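Local coordinates for protein acyl-coenzyme A oxidase 1 (Yarrowia lipolytica, PDB 5Y9D) that catalyses the FAD-dependent oxidation of 2,3-saturated acyl-CoAs by oxygen to (2E)-enoyl-CoAs and hydrogen peroxide in peroxisomal fatty acid beta-oxidation, at residues T43-T48 with E56-V61; Y367-K372 with T644-L649. One frame throughout, in Å; residues are numbered along the deposited sequence.

Contact 1: residues T43-T48 with E56-V61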
# COMPACT_ATOMS: atom_id res chain seq x y z
N THR A 43 19.92 27.82 -9.24
CA THR A 43 20.80 26.80 -9.80
C THR A 43 20.54 25.45 -9.13
O THR A 43 20.77 25.29 -7.92
CB THR A 43 22.26 27.19 -9.58
OG1 THR A 43 22.51 28.44 -10.23
CG2 THR A 43 23.21 26.09 -10.13
N VAL A 44 20.07 24.48 -9.91
CA VAL A 44 19.64 23.18 -9.37
C VAL A 44 20.69 22.57 -8.46
O VAL A 44 20.38 22.07 -7.41
CB VAL A 44 19.31 22.16 -10.49
CG1 VAL A 44 19.17 20.76 -9.92
CG2 VAL A 44 18.05 22.56 -11.21
N ARG A 45 21.95 22.63 -8.85
CA ARG A 45 23.01 21.99 -8.09
C ARG A 45 23.21 22.62 -6.73
O ARG A 45 23.79 21.98 -5.86
CB ARG A 45 24.30 22.01 -8.87
CG ARG A 45 25.31 21.01 -8.40
CD ARG A 45 26.61 21.20 -9.14
NE ARG A 45 27.63 20.22 -8.75
CZ ARG A 45 27.66 18.95 -9.15
NH1 ARG A 45 26.69 18.42 -9.90
NH2 ARG A 45 28.66 18.18 -8.77
N ASP A 46 22.76 23.86 -6.51
CA ASP A 46 22.88 24.43 -5.17
C ASP A 46 21.91 23.67 -4.22
O ASP A 46 22.28 23.34 -3.09
CB ASP A 46 22.62 25.94 -5.15
CG ASP A 46 23.74 26.77 -5.80
OD1 ASP A 46 24.93 26.37 -5.84
OD2 ASP A 46 23.44 27.89 -6.25
N VAL A 47 20.68 23.39 -4.65
CA VAL A 47 19.75 22.59 -3.85
C VAL A 47 20.27 21.15 -3.67
O VAL A 47 20.18 20.60 -2.59
CB VAL A 47 18.32 22.52 -4.43
CG1 VAL A 47 17.39 21.85 -3.43
CG2 VAL A 47 17.80 23.91 -4.72
N THR A 48 20.82 20.57 -4.74
CA THR A 48 21.40 19.22 -4.69
C THR A 48 22.52 19.17 -3.62
O THR A 48 22.57 18.25 -2.82
CB THR A 48 21.91 18.77 -6.09
OG1 THR A 48 20.85 18.88 -7.06
CG2 THR A 48 22.35 17.33 -6.08
N GLU A 56 31.34 18.54 -2.22
CA GLU A 56 32.20 17.38 -2.10
C GLU A 56 31.36 16.11 -2.00
O GLU A 56 31.66 15.11 -2.63
CB GLU A 56 33.11 17.50 -0.89
CG GLU A 56 33.96 18.77 -0.89
CD GLU A 56 34.74 18.95 -2.18
OE1 GLU A 56 35.47 17.99 -2.58
OE2 GLU A 56 34.64 20.06 -2.78
N GLU A 57 30.28 16.18 -1.23
CA GLU A 57 29.43 15.02 -1.02
C GLU A 57 28.66 14.68 -2.29
O GLU A 57 28.53 13.53 -2.68
CB GLU A 57 28.48 15.24 0.14
CG GLU A 57 29.11 15.82 1.41
CD GLU A 57 30.27 15.00 1.96
OE1 GLU A 57 30.39 13.80 1.63
OE2 GLU A 57 31.06 15.57 2.75
N THR A 58 28.16 15.70 -2.95
CA THR A 58 27.53 15.52 -4.23
C THR A 58 28.45 14.87 -5.25
O THR A 58 28.00 14.01 -6.03
CB THR A 58 27.04 16.85 -4.76
OG1 THR A 58 26.09 17.36 -3.83
CG2 THR A 58 26.39 16.69 -6.12
N GLN A 59 29.72 15.25 -5.25
CA GLN A 59 30.66 14.64 -6.19
C GLN A 59 30.83 13.17 -5.91
O GLN A 59 30.89 12.36 -6.84
CB GLN A 59 32.01 15.35 -6.17
CG GLN A 59 32.08 16.52 -7.14
CD GLN A 59 33.45 17.20 -7.11
OE1 GLN A 59 34.49 16.55 -7.36
NE2 GLN A 59 33.46 18.50 -6.78
N ILE A 60 30.88 12.82 -4.62
CA ILE A 60 31.04 11.44 -4.20
C ILE A 60 29.78 10.67 -4.56
O ILE A 60 29.83 9.55 -5.05
CB ILE A 60 31.35 11.38 -2.70
CG1 ILE A 60 32.79 11.83 -2.46
CG2 ILE A 60 31.17 9.97 -2.14
CD1 ILE A 60 33.12 12.07 -1.00
N VAL A 61 28.63 11.29 -4.32
CA VAL A 61 27.35 10.67 -4.68
C VAL A 61 27.23 10.44 -6.19
O VAL A 61 26.73 9.40 -6.61
CB VAL A 61 26.17 11.50 -4.14
CG1 VAL A 61 24.86 11.18 -4.86
CG2 VAL A 61 26.07 11.27 -2.64
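Thr58 faces both Arg45 and Thr48 across a helical corner, two consecutive helices set at about a right angle, in the N-terminal region of the acyl-CoA oxidase, where helix 44-52 gives way almost at once to helix 55-70. The short axes of 44-48 and 56-61 run at 92° to each other, and their nearest CA atoms, those of Thr48 and Thr58, stand 7.2 Å apart. The methyl CG2 of Thr58 lies over one face of the Arg45 guanidinium, displaced toward its rim and 3.8 Å from NH2 of Arg45. The axes of 44-48 and 56-61 come no closer than 10.7 Å, a gap that Arg45 spans with CG anti to the backbone N (chi1 -161°) and the chain extended as far as NE. Gln59 comes to the guanidinium edge instead, its CG 4.1 Å from Arg45 NH2. Deeper in the corner, the CG2 methyls of Thr48 and Thr58 meet at 4.1 Å.

The contacts between the two segments are thus van der Waals ones, and the polar ends are held from outside them. Glu55 and Glu62 form salt bridges with Arg45, and Glu55 also accepts a hydrogen bond from Gln59 NE2, so one carboxylate positions both side chains. The hydroxyl of Thr58 turns to Asn49 and Asn52, farther along helix 44-52; its OG1 stays 3.8 Å from the carbonyl O of Thr48.

Contact 2: residues Y367-K372 with T644-L649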
# COMPACT_ATOMS: atom_id res chain seq x y z
N TYR A 367 7.83 16.59 2.83
CA TYR A 367 8.10 15.45 3.73
C TYR A 367 9.42 14.86 3.32
O TYR A 367 10.36 14.76 4.11
CB TYR A 367 6.99 14.36 3.64
CG TYR A 367 6.89 13.39 4.79
CD1 TYR A 367 7.91 13.23 5.72
CD2 TYR A 367 5.76 12.59 4.96
CE1 TYR A 367 7.81 12.35 6.78
CE2 TYR A 367 5.65 11.71 6.02
CZ TYR A 367 6.70 11.59 6.92
OH TYR A 367 6.64 10.71 7.98
N CYS A 368 9.49 14.47 2.05
CA CYS A 368 10.68 13.85 1.49
C CYS A 368 11.93 14.67 1.77
O CYS A 368 12.88 14.15 2.34
CB CYS A 368 10.49 13.63 -0.01
SG CYS A 368 12.00 13.00 -0.76
N TYR A 369 11.94 15.96 1.42
CA TYR A 369 13.14 16.83 1.72
C TYR A 369 13.51 16.69 3.19
O TYR A 369 14.68 16.59 3.52
CB TYR A 369 12.92 18.33 1.40
CG TYR A 369 13.32 18.79 0.00
CD1 TYR A 369 12.66 18.34 -1.12
CD2 TYR A 369 14.35 19.68 -0.19
CE1 TYR A 369 13.01 18.76 -2.39
CE2 TYR A 369 14.73 20.09 -1.46
CZ TYR A 369 14.04 19.66 -2.55
OH TYR A 369 14.39 20.09 -3.82
N ALA A 370 12.49 16.68 4.07
CA ALA A 370 12.70 16.56 5.52
C ALA A 370 13.29 15.21 5.91
O ALA A 370 14.15 15.10 6.80
CB ALA A 370 11.40 16.78 6.29
N MET A 371 12.84 14.16 5.24
CA MET A 371 13.44 12.88 5.55
C MET A 371 14.96 12.89 5.49
O MET A 371 15.60 12.32 6.37
CB MET A 371 12.87 11.79 4.68
CG MET A 371 11.47 11.40 5.09
SD MET A 371 10.95 10.30 3.81
CE MET A 371 9.36 9.76 4.41
N LYS A 372 15.54 13.59 4.51
CA LYS A 372 17.00 13.67 4.38
C LYS A 372 17.68 14.35 5.55
O LYS A 372 18.76 13.92 5.96
CB LYS A 372 17.42 14.40 3.08
CG LYS A 372 18.91 14.40 2.79
CD LYS A 372 19.46 12.98 2.66
CE LYS A 372 20.98 12.97 2.62
NZ LYS A 372 21.50 13.41 1.31
N THR A 644 12.66 18.68 -7.79
CA THR A 644 12.77 17.33 -8.27
C THR A 644 14.07 17.13 -9.04
O THR A 644 14.69 16.09 -8.94
CB THR A 644 11.51 16.90 -9.03
OG1 THR A 644 11.12 17.90 -9.96
CG2 THR A 644 10.39 16.74 -8.07
N ASP A 645 14.48 18.13 -9.82
CA ASP A 645 15.72 18.08 -10.58
C ASP A 645 16.87 18.03 -9.60
O ASP A 645 17.89 17.42 -9.84
CB ASP A 645 15.83 19.31 -11.49
CG ASP A 645 15.14 19.12 -12.84
OD1 ASP A 645 14.72 18.00 -13.16
OD2 ASP A 645 15.01 20.10 -13.58
N ALA A 646 16.64 18.72 -8.49
CA ALA A 646 17.55 18.92 -7.38
C ALA A 646 17.90 17.62 -6.72
O ALA A 646 18.95 17.50 -6.12
CB ALA A 646 16.94 19.87 -6.38
N PHE A 647 17.02 16.64 -6.84
CA PHE A 647 17.43 15.29 -6.38
C PHE A 647 18.71 14.69 -7.04
O PHE A 647 19.45 13.97 -6.38
CB PHE A 647 16.28 14.29 -6.43
CG PHE A 647 15.17 14.63 -5.51
CD1 PHE A 647 15.44 15.11 -4.26
CD2 PHE A 647 13.86 14.49 -5.90
CE1 PHE A 647 14.43 15.44 -3.40
CE2 PHE A 647 12.84 14.82 -5.05
CZ PHE A 647 13.13 15.29 -3.80
N GLY A 648 18.95 14.95 -8.32
CA GLY A 648 20.15 14.62 -9.03
C GLY A 648 20.09 13.28 -9.72
O GLY A 648 21.11 12.77 -10.10
N LEU A 649 18.88 12.73 -9.89
CA LEU A 649 18.67 11.42 -10.54
C LEU A 649 18.73 11.37 -12.07
O LEU A 649 17.96 12.04 -12.74
CB LEU A 649 17.34 10.85 -10.12
CG LEU A 649 17.25 10.66 -8.60
CD1 LEU A 649 15.96 9.98 -8.23
CD2 LEU A 649 18.46 9.87 -8.13
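Phe647 brings its ring end against both a cysteine sulfur and a tyrosine ring, meeting each of them obliquely. Its CZ lies 3.7 Å from CE1 of Tyr369 and 4.0 Å from SG of Cys368. The two ring planes make 47° and their centroids are 5.5 Å apart, so the pair is neither a parallel stack nor a T-shaped one. The sulfur makes a Cys sulfur-aromatic contact, 48° off the normal of the Phe647 ring. Cys368 holds SG anti to its own nitrogen (chi1 175°), which carries the sulfur toward Phe647.

Tyr369 reaches past this ring with its far end, where OH packs 3.6 Å from the methyl CB of Ala646. The hydroxyl also makes a weak hydrogen bond to the carbonyl of Leu643, just before segment 644-649. Replacing Tyr369 by an alanine is likely to open a gap beside Phe647 and the Ala646 methyl and to take away the weak bond to Leu643, leaving the phenylalanine ring freer to turn.

The contact joins the long helix 355-391 of the C-alpha1 region to the C-terminal helical region of the oxidase. Helix 306-334 adds Leu327 against Cys368 and Thr328 against Phe647; Leu51 of helix 44-52 covers Tyr369, as do Leu592 and Leu595 of helix 589-606 and Phe577 of helix 558-581.

Contact 1 closes within the N-terminal region before contact 2 opens, and contact 2 then bridges more than 270 residues to pair helix 355-391 with the segment 644-649. Their centres lie about 11 Å apart, on the same side of the chain's centre. Helix 44-52 is the shared wall: Val47 packs its CB 3.6 Å from CB of Ala646 and its CG1 against the Tyr369 hydroxyl, while Thr48 OG1 probably hydrogen-bonds to the carbonyl O of Ala646. The N-terminal helical corner is thereby seated on the junction of the C-alpha1 and C-terminal helical regions, tying three sequence regions of the oxidase together away from the FAD pocket and the probable catalytic glutamate.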